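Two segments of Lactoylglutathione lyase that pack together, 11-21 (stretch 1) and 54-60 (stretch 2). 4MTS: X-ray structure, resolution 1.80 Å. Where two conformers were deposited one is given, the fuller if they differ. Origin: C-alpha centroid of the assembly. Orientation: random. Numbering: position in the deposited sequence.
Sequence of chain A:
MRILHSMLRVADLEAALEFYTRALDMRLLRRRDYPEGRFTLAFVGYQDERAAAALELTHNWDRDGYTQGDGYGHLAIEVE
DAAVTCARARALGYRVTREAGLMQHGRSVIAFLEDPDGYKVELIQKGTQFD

Stretch 1, residues 11-21: ADLEAALEFYT
Stretch 2 54-60: ALELTHN

What fills the centre of the contact? Leu57 does, with 87 Å² of its surface covered by stretch 1, more than any other residue here. Its CB points toward the helix, and with chi1 m (-57°) and chi2 t (174°) the extended side chain brings CD1 among three helical partners: Ala16 CB lies 4.0 Å from Leu57 CD1, Leu17 CD2 lies 4.1 Å from Leu57 CD1, and Tyr20 CD2 lies 3.9 Å from Leu57 CD1. Leu13, Ala16, Leu17 and Tyr20 recur at the three- and four-residue spacing of a helix, so they share the face that meets the strand. Leu13, chi1 t (177°) and chi2 p (70°), completes the group, its CD1 3.9 Å from Leu57 CB. Leu17 starts sideways, but its m, t rotamer (-72°, 176°) carries its end nearer the strand. All these contacts are apolar, and the residues making them are buried.

How is the backbone arranged to allow this? Helix 13-21, which continues later in the chain, lies over strand 54-60 with the N-to-C directions at 162°, nearly antiparallel, and a closest axial approach of 9.4 Å. The register pairs Leu13 CA with His59 CA at 6.0 Å and Tyr20 CA with Leu55 CA at 9.5 Å, so the two backbones are closer at the helix start. Helical phi/psi values run near -60/-45, with Thr21 drifting to -83/-42, and bonds such as Leu17 N to Leu13 O, 2.9 Å, hold the turns; a wider pi-type turn is found at 19-21. The strand is extended, near -110/130 through its middle, and its alternation sends Leu55, Leu57 and His59 toward the helix, while Thr58 and Asn60 point away.

What happens where the helix meets Leu55? Here an aromatic ring receives a methyl group. Tyr20, chi1 m (-69°) and chi2 -77°, turns one ring face to Leu55, whose t, p rotamer (172°, 63°) places CD2 3.7 Å from the Tyr20 ring centroid and 20° off the ring normal. This is a CH-pi contact, the methyl carbon sitting over the ring face; the nearest atoms are Tyr20 CE1 and Leu55 CD2, 3.5 Å apart. The hydroxyl of Tyr20 is hydrogen-bonded elsewhere in the structure, so the polar end of this buried side chain is satisfied.

How does the contact end at its polar edge? His59, chi1 t (172°) and chi2 -119°, packs its CB 3.8 Å from Leu13 CB and sets one ring face against Leu13 N. His59 NE2 comes within 3.2 Å of Ala11 O, but the angle is poor and no hydrogen bond forms; none crosses between the stretches. Polar order at this edge is local to the helix start. Asp12, phi/psi -136/110 and chi1 t, is the N-cap: its OD1 accepts from Ala15 N at 3.0 Å, satisfying an amide that the first turn leaves without a backbone partner.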

# COMPACT_ATOMS: atom_id res chain seq x y z
N ALA A 11 12.96 3.12 -9.31
CA ALA A 11 14.28 3.41 -9.89
C ALA A 11 14.21 4.57 -10.88
O ALA A 11 15.15 5.35 -10.98
CB ALA A 11 14.84 2.16 -10.57
N ASP A 12 13.10 4.68 -11.62
CA ASP A 12 12.93 5.70 -12.65
C ASP A 12 11.53 6.23 -12.48
O ASP A 12 10.56 5.51 -12.74
CB ASP A 12 13.08 5.01 -14.02
CG ASP A 12 12.94 5.92 -15.22
OD1 ASP A 12 12.23 6.95 -15.11
OD2 ASP A 12 13.36 5.51 -16.31
N LEU A 13 11.42 7.48 -12.02
CA LEU A 13 10.11 8.02 -11.70
C LEU A 13 9.27 8.24 -12.95
O LEU A 13 8.09 7.98 -12.94
CB LEU A 13 10.21 9.27 -10.82
CG LEU A 13 8.86 9.94 -10.49
CD1 LEU A 13 8.02 9.09 -9.52
CD2 LEU A 13 9.05 11.30 -9.93
N GLU A 14 9.90 8.71 -14.05
CA GLU A 14 9.14 8.93 -15.29
C GLU A 14 8.60 7.63 -15.83
O GLU A 14 7.45 7.62 -16.23
CB GLU A 14 9.93 9.68 -16.36
CG GLU A 14 10.06 11.16 -16.05
CD GLU A 14 10.72 11.43 -14.73
OE1 GLU A 14 11.85 10.92 -14.52
OE2 GLU A 14 10.04 12.02 -13.85
N ALA A 15 9.38 6.54 -15.78
CA ALA A 15 8.92 5.22 -16.25
C ALA A 15 7.73 4.74 -15.38
O ALA A 15 6.71 4.25 -15.91
CB ALA A 15 10.05 4.20 -16.17
N ALA A 16 7.86 4.94 -14.06
CA ALA A 16 6.80 4.59 -13.11
C ALA A 16 5.51 5.36 -13.41
O ALA A 16 4.47 4.74 -13.58
CB ALA A 16 7.27 4.85 -11.67
N LEU A 17 5.58 6.71 -13.50
CA LEU A 17 4.42 7.54 -13.79
C LEU A 17 3.75 7.16 -15.12
O LEU A 17 2.52 7.16 -15.22
CB LEU A 17 4.82 9.05 -13.81
CG LEU A 17 5.14 9.63 -12.40
CD1 LEU A 17 5.63 11.08 -12.50
CD2 LEU A 17 3.93 9.60 -11.48
N GLU A 18 4.55 6.81 -16.12
CA GLU A 18 3.99 6.41 -17.42
C GLU A 18 3.11 5.17 -17.23
O GLU A 18 2.01 5.13 -17.76
CB GLU A 18 5.11 6.11 -18.41
CG GLU A 18 5.91 7.33 -18.82
CD GLU A 18 5.05 8.49 -19.29
OE1 GLU A 18 4.31 8.31 -20.28
OE2 GLU A 18 5.03 9.53 -18.60
N PHE A 19 3.57 4.20 -16.44
CA PHE A 19 2.75 3.00 -16.17
C PHE A 19 1.46 3.37 -15.46
O PHE A 19 0.40 2.96 -15.90
CB PHE A 19 3.55 1.99 -15.34
CG PHE A 19 2.75 0.80 -14.87
CD1 PHE A 19 2.54 -0.30 -15.70
CD2 PHE A 19 2.22 0.76 -13.58
CE1 PHE A 19 1.78 -1.40 -15.27
CE2 PHE A 19 1.46 -0.34 -13.15
CZ PHE A 19 1.24 -1.41 -13.99
N TYR A 20 1.56 4.04 -14.28
CA TYR A 20 0.35 4.34 -13.52
C TYR A 20 -0.66 5.19 -14.24
O TYR A 20 -1.86 4.93 -14.12
CB TYR A 20 0.70 4.88 -12.11
CG TYR A 20 1.29 3.76 -11.28
CD1 TYR A 20 0.48 2.77 -10.73
CD2 TYR A 20 2.67 3.61 -11.16
CE1 TYR A 20 1.02 1.70 -10.02
CE2 TYR A 20 3.23 2.52 -10.49
CZ TYR A 20 2.39 1.58 -9.90
OH TYR A 20 2.93 0.52 -9.20
N THR A 21 -0.19 6.17 -15.04
CA THR A 21 -1.13 7.03 -15.76
C THR A 21 -1.62 6.42 -17.05
O THR A 21 -2.79 6.60 -17.36
CB THR A 21 -0.54 8.45 -16.03
OG1 THR A 21 0.61 8.32 -16.88
CG2 THR A 21 -0.20 9.19 -14.76
N ALA A 54 -4.14 7.39 -1.78
CA ALA A 54 -3.38 7.50 -3.02
C ALA A 54 -2.14 6.62 -2.93
O ALA A 54 -1.85 6.03 -1.88
CB ALA A 54 -2.97 8.95 -3.21
N LEU A 55 -1.46 6.48 -4.09
CA LEU A 55 -0.20 5.78 -4.18
C LEU A 55 0.91 6.83 -4.24
O LEU A 55 0.89 7.71 -5.10
CB LEU A 55 -0.14 4.88 -5.44
CG LEU A 55 1.25 4.25 -5.70
CD1 LEU A 55 1.67 3.28 -4.54
CD2 LEU A 55 1.24 3.51 -7.03
N GLU A 56 1.89 6.74 -3.32
CA GLU A 56 3.01 7.68 -3.33
C GLU A 56 4.21 6.96 -3.93
O GLU A 56 4.60 5.91 -3.42
CB GLU A 56 3.35 8.12 -1.91
CG GLU A 56 4.48 9.14 -1.94
CD GLU A 56 4.99 9.57 -0.59
OE1 GLU A 56 4.57 8.96 0.42
OE2 GLU A 56 5.76 10.55 -0.54
N LEU A 57 4.86 7.57 -4.92
CA LEU A 57 6.07 7.04 -5.53
C LEU A 57 7.22 7.96 -5.15
O LEU A 57 7.08 9.18 -5.28
CB LEU A 57 5.91 6.99 -7.06
CG LEU A 57 4.72 6.18 -7.60
CD1 LEU A 57 4.62 6.35 -9.13
CD2 LEU A 57 4.85 4.67 -7.23
N THR A 58 8.33 7.39 -4.67
CA THR A 58 9.51 8.15 -4.24
C THR A 58 10.71 7.77 -5.10
O THR A 58 10.91 6.58 -5.38
CB THR A 58 9.83 7.91 -2.75
OG1 THR A 58 8.69 8.18 -1.95
CG2 THR A 58 11.00 8.75 -2.26
N HIS A 59 11.50 8.75 -5.51
CA HIS A 59 12.70 8.48 -6.29
C HIS A 59 13.83 9.30 -5.71
O HIS A 59 13.72 10.52 -5.65
CB HIS A 59 12.46 8.84 -7.79
CG HIS A 59 13.70 8.76 -8.61
ND1 HIS A 59 14.19 9.88 -9.27
CD2 HIS A 59 14.57 7.74 -8.78
CE1 HIS A 59 15.31 9.49 -9.86
NE2 HIS A 59 15.59 8.22 -9.58
N ASN A 60 14.88 8.62 -5.22
CA ASN A 60 16.08 9.25 -4.67
C ASN A 60 16.97 9.42 -5.89
O ASN A 60 17.23 8.44 -6.61
CB ASN A 60 16.71 8.31 -3.62
CG ASN A 60 15.84 8.15 -2.39
OD1 ASN A 60 15.64 9.11 -1.62
ND2 ASN A 60 15.27 6.95 -2.19